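PDB 5BN3: V-type ATP synthase alpha chain from Nanoarchaeum equitans Kin4-M, which is the A subunit of an archaeal V/A-type ATP synthase, a member of the ATP synthase alpha/beta family with a P-loop nucleotide-binding domain that here holds ADP. Local coordinates for residues A[220-225]-A[399-404]; A[320-325]-A[377-382]; A[202-207]-A[413-418]. One frame throughout, in Å; residues are numbered along the deposited sequence.

Interaction 1 of 3, residues A[220-225]-A[399-404]; sequences AVPGPF and GALWAL. With ADP (adenosine-5'-diphosphate), chain C.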
# COMPACT_ATOMS: atom_id res chain seq x y z
N ALA A 220 -21.41 -5.99 -16.77
CA ALA A 220 -20.81 -6.38 -15.49
C ALA A 220 -21.62 -5.79 -14.34
O ALA A 220 -22.08 -4.65 -14.42
CB ALA A 220 -19.37 -5.92 -15.42
N VAL A 221 -21.79 -6.57 -13.27
CA VAL A 221 -22.48 -6.10 -12.07
C VAL A 221 -21.59 -6.26 -10.84
O VAL A 221 -21.72 -7.23 -10.10
CB VAL A 221 -23.81 -6.86 -11.83
CG1 VAL A 221 -24.63 -6.17 -10.75
CG2 VAL A 221 -24.62 -6.95 -13.11
N PRO A 222 -20.66 -5.31 -10.63
CA PRO A 222 -19.82 -5.37 -9.44
C PRO A 222 -20.46 -4.64 -8.27
O PRO A 222 -21.18 -3.66 -8.47
CB PRO A 222 -18.55 -4.65 -9.88
CG PRO A 222 -19.03 -3.63 -10.86
CD PRO A 222 -20.22 -4.26 -11.57
N GLY A 223 -20.19 -5.12 -7.06
CA GLY A 223 -20.69 -4.49 -5.85
C GLY A 223 -20.10 -5.16 -4.62
O GLY A 223 -19.64 -6.29 -4.69
N PRO A 224 -20.10 -4.45 -3.49
CA PRO A 224 -19.66 -5.06 -2.23
C PRO A 224 -20.69 -6.06 -1.74
O PRO A 224 -21.78 -6.12 -2.31
CB PRO A 224 -19.58 -3.86 -1.27
CG PRO A 224 -20.54 -2.86 -1.84
CD PRO A 224 -20.44 -3.02 -3.33
N PHE A 225 -20.38 -6.83 -0.70
CA PHE A 225 -21.36 -7.79 -0.19
C PHE A 225 -22.62 -7.09 0.33
O PHE A 225 -22.53 -6.05 0.99
CB PHE A 225 -20.76 -8.74 0.86
CG PHE A 225 -20.42 -8.10 2.18
CD1 PHE A 225 -21.39 -7.95 3.17
CD2 PHE A 225 -19.13 -7.69 2.45
CE1 PHE A 225 -21.07 -7.37 4.39
CE2 PHE A 225 -18.80 -7.11 3.67
CZ PHE A 225 -19.78 -6.95 4.64
N GLY A 399 -20.07 -4.57 -22.43
CA GLY A 399 -20.68 -3.42 -23.08
C GLY A 399 -21.36 -2.44 -22.14
O GLY A 399 -21.78 -1.36 -22.56
N ALA A 400 -21.47 -2.81 -20.86
CA ALA A 400 -22.05 -1.92 -19.86
C ALA A 400 -21.56 -2.21 -18.45
O ALA A 400 -21.23 -3.35 -18.12
CB ALA A 400 -23.57 -1.99 -19.90
N LEU A 401 -21.54 -1.16 -17.63
CA LEU A 401 -21.27 -1.29 -16.21
C LEU A 401 -22.53 -1.00 -15.42
O LEU A 401 -23.05 0.12 -15.44
CB LEU A 401 -20.16 -0.32 -15.78
CG LEU A 401 -19.95 -0.09 -14.28
CD1 LEU A 401 -19.63 -1.40 -13.60
CD2 LEU A 401 -18.85 0.93 -14.02
N TRP A 402 -23.04 -2.01 -14.72
CA TRP A 402 -24.16 -1.82 -13.80
C TRP A 402 -23.62 -1.83 -12.38
O TRP A 402 -23.69 -2.85 -11.68
CB TRP A 402 -25.22 -2.90 -14.02
CG TRP A 402 -25.90 -2.81 -15.37
CD1 TRP A 402 -25.95 -1.71 -16.18
CD2 TRP A 402 -26.59 -3.86 -16.07
NE1 TRP A 402 -26.64 -2.01 -17.33
CE2 TRP A 402 -27.05 -3.32 -17.29
CE3 TRP A 402 -26.88 -5.20 -15.77
CZ2 TRP A 402 -27.77 -4.07 -18.22
CZ3 TRP A 402 -27.60 -5.94 -16.70
CH2 TRP A 402 -28.04 -5.38 -17.90
N ALA A 403 -23.08 -0.70 -11.95
CA ALA A 403 -22.35 -0.61 -10.68
C ALA A 403 -23.27 -0.48 -9.47
O ALA A 403 -24.13 0.41 -9.42
CB ALA A 403 -21.38 0.55 -10.71
N LEU A 404 -23.08 -1.35 -8.49
CA LEU A 404 -23.88 -1.30 -7.27
C LEU A 404 -23.16 -0.49 -6.19
O LEU A 404 -21.94 -0.53 -6.08
CB LEU A 404 -24.22 -2.70 -6.78
CG LEU A 404 -25.08 -3.50 -7.77
CD1 LEU A 404 -25.39 -4.89 -7.24
CD2 LEU A 404 -26.37 -2.75 -8.06
PB ADP C . -25.21 -9.49 -2.84
O1B ADP C . -24.68 -8.29 -3.59
O2B ADP C . -25.55 -10.67 -3.71
O3B ADP C . -24.41 -9.83 -1.61
PA ADP C . -28.05 -9.69 -2.40
O1A ADP C . -28.46 -9.80 -3.84
O2A ADP C . -28.02 -10.93 -1.54
O3A ADP C . -26.63 -8.93 -2.30
O5' ADP C . -29.01 -8.61 -1.70
C5' ADP C . -28.73 -8.16 -0.38
C4' ADP C . -30.02 -7.72 0.31
O4' ADP C . -30.62 -6.63 -0.40
C3' ADP C . -31.01 -8.87 0.32
O3' ADP C . -31.45 -9.10 1.67
C2' ADP C . -32.16 -8.41 -0.55
O2' ADP C . -33.42 -8.74 0.03
C1' ADP C . -31.99 -6.91 -0.67
N9 ADP C . -32.34 -6.48 -2.05
C8 ADP C . -31.50 -6.40 -3.09
N7 ADP C . -32.15 -5.97 -4.21
C5 ADP C . -33.44 -5.76 -3.87
C6 ADP C . -34.66 -5.30 -4.57
N6 ADP C . -34.63 -4.97 -5.89
N1 ADP C . -35.79 -5.22 -3.84
C2 ADP C . -35.83 -5.55 -2.54
N3 ADP C . -34.76 -5.97 -1.84
C4 ADP C . -33.56 -6.10 -2.45
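Ala-220 is gripped at both ends of its backbone by the 399-404 segment: its N donates to Ala-400 O at 3.0 Å, and its O receives Trp-402 N at 2.8 Å. The two segments run the same way, 13° apart, so this is a single parallel bridge, Ala-220 with Leu-401. Val-221 follows with a CA-H...O contact to Trp-402 O. Its two methyls part company: CG1, anti to the backbone N (chi1 -169°), meets Leu-404 CD1, while CG2 lies at the edge of the indole, 3.9 Å from Trp-402 CE3. The indole itself is tied elsewhere, through NE1 to Phe-211 O. At Pro-222 the ring crosses the Leu-401 side chain at about a right angle, with CG and CD both 3.6 Å from Leu-401 CD1, and Pro-222 O accepts Leu-404 N at 3.0 Å. Gly-223 CA packs 4.1 Å from Leu-404 CB, which points toward the backbone here. Pro-224 and Phe-225 turn toward the diphosphate, where Pro-224 O stands 3.8 Å from ADP O1B. Strand 218-222 thus leads into the P-loop (Walker A), the strand-loop-helix phosphate grip of this nucleotide-binding domain.

Interaction 2 of 3, residues A[320-325]-A[377-382]; sequences DSTSRW and GAVSPP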
# COMPACT_ATOMS: atom_id res chain seq x y z
N ASP A 320 -22.99 -15.67 -11.42
CA ASP A 320 -22.90 -15.13 -10.07
C ASP A 320 -22.13 -16.11 -9.19
O ASP A 320 -22.69 -17.12 -8.77
CB ASP A 320 -24.32 -14.93 -9.52
CG ASP A 320 -24.35 -14.36 -8.11
OD1 ASP A 320 -23.37 -13.72 -7.69
OD2 ASP A 320 -25.38 -14.54 -7.42
N SER A 321 -20.85 -15.84 -8.90
CA SER A 321 -20.15 -14.63 -9.32
C SER A 321 -18.83 -14.97 -10.00
O SER A 321 -18.19 -15.97 -9.66
CB SER A 321 -19.90 -13.75 -8.09
OG SER A 321 -18.75 -12.94 -8.27
N THR A 322 -18.41 -14.14 -10.95
CA THR A 322 -17.18 -14.39 -11.71
C THR A 322 -15.91 -14.27 -10.88
O THR A 322 -14.87 -14.83 -11.24
CB THR A 322 -17.07 -13.47 -12.94
OG1 THR A 322 -17.03 -12.10 -12.52
CG2 THR A 322 -18.25 -13.68 -13.87
N SER A 323 -15.98 -13.55 -9.77
CA SER A 323 -14.85 -13.44 -8.85
C SER A 323 -14.45 -14.79 -8.25
O SER A 323 -13.28 -15.01 -7.93
CB SER A 323 -15.16 -12.44 -7.74
OG SER A 323 -15.46 -11.17 -8.28
N ARG A 324 -15.42 -15.69 -8.09
CA ARG A 324 -15.15 -17.00 -7.51
C ARG A 324 -14.38 -17.88 -8.49
O ARG A 324 -13.56 -18.70 -8.10
CB ARG A 324 -16.46 -17.69 -7.10
CG ARG A 324 -17.38 -16.82 -6.24
CD ARG A 324 -16.64 -16.25 -5.05
NE ARG A 324 -17.47 -15.29 -4.32
CZ ARG A 324 -17.00 -14.24 -3.67
NH1 ARG A 324 -15.69 -14.00 -3.65
NH2 ARG A 324 -17.83 -13.42 -3.05
N TRP A 325 -14.67 -17.69 -9.78
CA TRP A 325 -13.94 -18.35 -10.86
C TRP A 325 -12.51 -17.83 -10.87
O TRP A 325 -11.56 -18.59 -11.03
CB TRP A 325 -14.64 -18.08 -12.20
CG TRP A 325 -13.86 -18.47 -13.44
CD1 TRP A 325 -12.92 -19.46 -13.55
CD2 TRP A 325 -13.95 -17.85 -14.73
NE1 TRP A 325 -12.43 -19.49 -14.83
CE2 TRP A 325 -13.04 -18.52 -15.58
CE3 TRP A 325 -14.71 -16.80 -15.25
CZ2 TRP A 325 -12.88 -18.17 -16.92
CZ3 TRP A 325 -14.54 -16.45 -16.58
CH2 TRP A 325 -13.63 -17.13 -17.40
N GLY A 377 -22.39 -10.72 -16.01
CA GLY A 377 -21.44 -11.23 -15.04
C GLY A 377 -21.37 -10.40 -13.77
O GLY A 377 -20.98 -9.23 -13.79
N ALA A 378 -21.75 -11.01 -12.65
CA ALA A 378 -21.61 -10.35 -11.35
C ALA A 378 -20.15 -10.42 -10.90
O ALA A 378 -19.45 -11.40 -11.17
CB ALA A 378 -22.51 -11.01 -10.33
N VAL A 379 -19.69 -9.37 -10.23
CA VAL A 379 -18.32 -9.33 -9.72
C VAL A 379 -18.35 -8.97 -8.24
O VAL A 379 -19.14 -8.13 -7.82
CB VAL A 379 -17.46 -8.29 -10.48
CG1 VAL A 379 -16.00 -8.44 -10.11
CG2 VAL A 379 -17.63 -8.45 -11.98
N SER A 380 -17.49 -9.61 -7.46
CA SER A 380 -17.48 -9.41 -6.01
C SER A 380 -16.15 -8.84 -5.53
O SER A 380 -15.35 -9.55 -4.92
CB SER A 380 -17.75 -10.73 -5.29
OG SER A 380 -18.91 -11.37 -5.79
N PRO A 381 -15.91 -7.54 -5.79
CA PRO A 381 -14.64 -6.91 -5.42
C PRO A 381 -14.40 -6.89 -3.92
O PRO A 381 -15.31 -6.54 -3.16
CB PRO A 381 -14.80 -5.47 -5.94
CG PRO A 381 -16.27 -5.24 -5.96
CD PRO A 381 -16.87 -6.57 -6.35
N PRO A 382 -13.20 -7.29 -3.49
CA PRO A 382 -12.86 -7.29 -2.07
C PRO A 382 -12.99 -5.89 -1.48
O PRO A 382 -12.43 -4.95 -2.03
CB PRO A 382 -11.39 -7.72 -2.06
CG PRO A 382 -11.20 -8.48 -3.34
CD PRO A 382 -12.10 -7.80 -4.33
O HOH W 1 -13.28 -9.64 -7.68
O HOH W 2 -14.69 -11.34 -2.92
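With Thr-322 chi1 at 62°, OG1 sits between its own backbone N and carbonyl carbon and meets Ala-378 O, while Ser-321 OG, anti to its backbone N (chi1 153°), pairs with Ser-380 OG at 2.9 Å. The setting is the parallel core of the mixed sheet of a P-loop domain, where the end of strand 370-379 meets the N-terminus of helix 322-335. Ala-378 O is held by two donors of Thr-322, N and OG1, each at 2.9 Å and arriving from opposite faces of the carbonyl plane. Ser-321 is the N-cap: its OG accepts from Ser-323 N at 3.2 Å, so one hydroxyl both caps the helix and ties it to the residue just past the end of strand 370-379. Ser-323 OG in turn takes the N-H of Ser-380, in a bond only 2.7 Å long and nearly straight (165°), and touches Val-379 CG1. Ser-380 CB lies over one face of the Arg-324 guanidinium; NE is salt-bridged to Glu-252, and Tyr-256 and Tyr-297 of the chain of NEQ263 make cation-pi contacts with it. Asp-320 holds Thr-230 OG1 through OD2. A water links the two sides, accepting from Arg-324 NH1 at 2.9 Å and donating to Ser-380 O at 2.8 Å.

Interaction 3 of 3, residues A[202-207]-A[413-418]; sequences TGTRVL and HYPAIN. With ADP (adenosine-5'-diphosphate), chain C.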
# COMPACT_ATOMS: atom_id res chain seq x y z
N THR A 202 -35.19 -6.17 -19.59
CA THR A 202 -35.02 -6.96 -18.37
C THR A 202 -36.28 -7.01 -17.51
O THR A 202 -36.51 -7.98 -16.79
CB THR A 202 -33.86 -6.41 -17.50
OG1 THR A 202 -34.18 -5.09 -17.05
CG2 THR A 202 -32.58 -6.36 -18.31
N GLY A 203 -37.08 -5.95 -17.57
CA GLY A 203 -38.23 -5.84 -16.69
C GLY A 203 -37.87 -5.00 -15.47
O GLY A 203 -38.72 -4.73 -14.62
N THR A 204 -36.60 -4.60 -15.40
CA THR A 204 -36.13 -3.69 -14.36
C THR A 204 -35.90 -2.32 -14.99
O THR A 204 -35.12 -2.20 -15.94
CB THR A 204 -34.84 -4.20 -13.70
OG1 THR A 204 -35.10 -5.45 -13.04
CG2 THR A 204 -34.32 -3.20 -12.68
N ARG A 205 -36.57 -1.30 -14.46
CA ARG A 205 -36.59 0.03 -15.07
C ARG A 205 -35.22 0.67 -15.31
O ARG A 205 -34.93 1.14 -16.41
CB ARG A 205 -37.48 0.98 -14.24
CG ARG A 205 -38.96 0.62 -14.27
CD ARG A 205 -39.81 1.64 -13.53
NE ARG A 205 -39.68 1.52 -12.08
CZ ARG A 205 -40.41 0.71 -11.32
NH1 ARG A 205 -41.33 -0.06 -11.88
NH2 ARG A 205 -40.22 0.66 -10.01
N VAL A 206 -34.38 0.68 -14.28
CA VAL A 206 -33.06 1.31 -14.40
C VAL A 206 -32.21 0.63 -15.47
O VAL A 206 -31.43 1.28 -16.17
CB VAL A 206 -32.33 1.37 -13.03
CG1 VAL A 206 -32.08 -0.04 -12.48
CG2 VAL A 206 -31.02 2.14 -13.15
N LEU A 207 -32.39 -0.68 -15.63
CA LEU A 207 -31.63 -1.43 -16.62
C LEU A 207 -32.23 -1.34 -18.02
O LEU A 207 -31.55 -1.60 -19.01
CB LEU A 207 -31.50 -2.90 -16.21
CG LEU A 207 -30.81 -3.19 -14.88
CD1 LEU A 207 -30.49 -4.68 -14.76
CD2 LEU A 207 -29.54 -2.37 -14.75
N HIS A 413 -32.10 1.57 -0.82
CA HIS A 413 -32.46 1.98 -2.17
C HIS A 413 -32.04 0.86 -3.12
O HIS A 413 -30.85 0.74 -3.46
CB HIS A 413 -31.73 3.29 -2.50
CG HIS A 413 -31.86 3.74 -3.92
ND1 HIS A 413 -32.34 4.99 -4.26
CD2 HIS A 413 -31.53 3.15 -5.09
CE1 HIS A 413 -32.32 5.13 -5.57
NE2 HIS A 413 -31.83 4.03 -6.10
N TYR A 414 -33.00 0.03 -3.53
CA TYR A 414 -32.73 -1.08 -4.44
C TYR A 414 -33.56 -0.94 -5.72
O TYR A 414 -34.72 -0.55 -5.66
CB TYR A 414 -33.06 -2.43 -3.79
CG TYR A 414 -32.42 -2.70 -2.45
CD1 TYR A 414 -31.05 -2.92 -2.33
CD2 TYR A 414 -33.20 -2.78 -1.31
CE1 TYR A 414 -30.48 -3.19 -1.10
CE2 TYR A 414 -32.64 -3.05 -0.08
CZ TYR A 414 -31.28 -3.25 0.02
OH TYR A 414 -30.73 -3.52 1.25
N PRO A 415 -32.96 -1.26 -6.88
CA PRO A 415 -31.56 -1.65 -7.10
C PRO A 415 -30.59 -0.52 -6.76
O PRO A 415 -30.84 0.63 -7.11
CB PRO A 415 -31.50 -1.93 -8.60
CG PRO A 415 -32.91 -2.26 -8.98
CD PRO A 415 -33.75 -1.36 -8.12
N ALA A 416 -29.50 -0.86 -6.08
CA ALA A 416 -28.52 0.14 -5.66
C ALA A 416 -27.58 0.56 -6.79
O ALA A 416 -26.37 0.65 -6.59
CB ALA A 416 -27.73 -0.37 -4.47
N ILE A 417 -28.14 0.82 -7.97
CA ILE A 417 -27.35 1.23 -9.12
C ILE A 417 -26.83 2.67 -8.97
O ILE A 417 -27.62 3.60 -8.80
CB ILE A 417 -28.17 1.14 -10.42
CG1 ILE A 417 -28.52 -0.32 -10.74
CG2 ILE A 417 -27.41 1.75 -11.59
CD1 ILE A 417 -27.34 -1.15 -11.22
N ASN A 418 -25.51 2.83 -9.02
CA ASN A 418 -24.90 4.16 -9.05
C ASN A 418 -25.11 4.79 -10.42
O ASN A 418 -24.42 4.45 -11.38
CB ASN A 418 -23.40 4.05 -8.73
CG ASN A 418 -22.72 5.40 -8.57
OD1 ASN A 418 -22.97 6.34 -9.32
ND2 ASN A 418 -21.84 5.50 -7.58
PB ADP C . -25.21 -9.49 -2.84
O1B ADP C . -24.68 -8.29 -3.59
O2B ADP C . -25.55 -10.67 -3.71
O3B ADP C . -24.41 -9.83 -1.61
PA ADP C . -28.05 -9.69 -2.40
O1A ADP C . -28.46 -9.80 -3.84
O2A ADP C . -28.02 -10.93 -1.54
O3A ADP C . -26.63 -8.93 -2.30
O5' ADP C . -29.01 -8.61 -1.70
C5' ADP C . -28.73 -8.16 -0.38
C4' ADP C . -30.02 -7.72 0.31
O4' ADP C . -30.62 -6.63 -0.40
C3' ADP C . -31.01 -8.87 0.32
O3' ADP C . -31.45 -9.10 1.67
C2' ADP C . -32.16 -8.41 -0.55
O2' ADP C . -33.42 -8.74 0.03
C1' ADP C . -31.99 -6.91 -0.67
N9 ADP C . -32.34 -6.48 -2.05
C8 ADP C . -31.50 -6.40 -3.09
N7 ADP C . -32.15 -5.97 -4.21
C5 ADP C . -33.44 -5.76 -3.87
C6 ADP C . -34.66 -5.30 -4.57
N6 ADP C . -34.63 -4.97 -5.89
N1 ADP C . -35.79 -5.22 -3.84
C2 ADP C . -35.83 -5.55 -2.54
N3 ADP C . -34.76 -5.97 -1.84
C4 ADP C . -33.56 -6.10 -2.45
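Val-206 and Ile-417 form the tighter part of this contact, their branches crossing obliquely. Val-206 CG2, anti to its backbone N, lies 4.0 Å from Ile-417 CG2; CG1, between the backbone N and the carbonyl carbon (chi1 61°), is just as far from Ile-417 CG1. All the touching residues are buried, yet the remaining approaches are looser. Leu-207 CD2 comes to 4.3 Å from Ile-417 CD1, and the Pro-415 ring is approached most nearly at CG, by Val-206 CG1 at 4.2 Å and by Thr-204 CG2 at 4.1 Å, with Thr-204 and the proline sliding past each other in opposite directions. The contact is purely apolar, burying 160 Å² in all; polar ties lie to its sides, such as the ST turn in which Thr-202 OG1 accepts Thr-204 N, and the bonds of Gly-203 O and Arg-205 N to the side chain of Gln-491. Across from this packing, the partly exposed Tyr-414 turns to the nucleotide. A cis peptide joins it to Pro-415, and one face of its ring is covered by ADP, with N9 over the centre, 3.6 Å from the plane; CB is 3.4 Å from ADP C5. Tyr-414 OH is hydrogen-bonded to a glycerol, probably from the crystallisation liquor. Helix 205-210 thus packs behind a loop whose tyrosine presents a ring face to the nucleotide, part of the wall of the ADP pocket in this domain.

Overall arrangement
Interactions 1 and 2 share one sheet: strands 218-222 and 370-379 are neighbours in it, probably bonded by Val-221 N to Gly-377 O (2.8 Å) and Val-221 O to Val-379 N (3.0 Å), and their centres lie about 10 Å apart. Interaction 3 adjoins interaction 1, with centres about 11 Å apart, through a probable bond from Asn-418 N to Ala-403 O (2.8 Å) and packing of Leu-207 CD2 on Trp-402 CD2 (3.6 Å). Interactions 2 and 3 do not touch, their nearest atoms being about 10 Å apart. Around ADP, interaction 1 lies by the phosphates and interaction 3 by the base, while the side chain of Asp-320 of interaction 2 is about 4 Å from a magnesium ion.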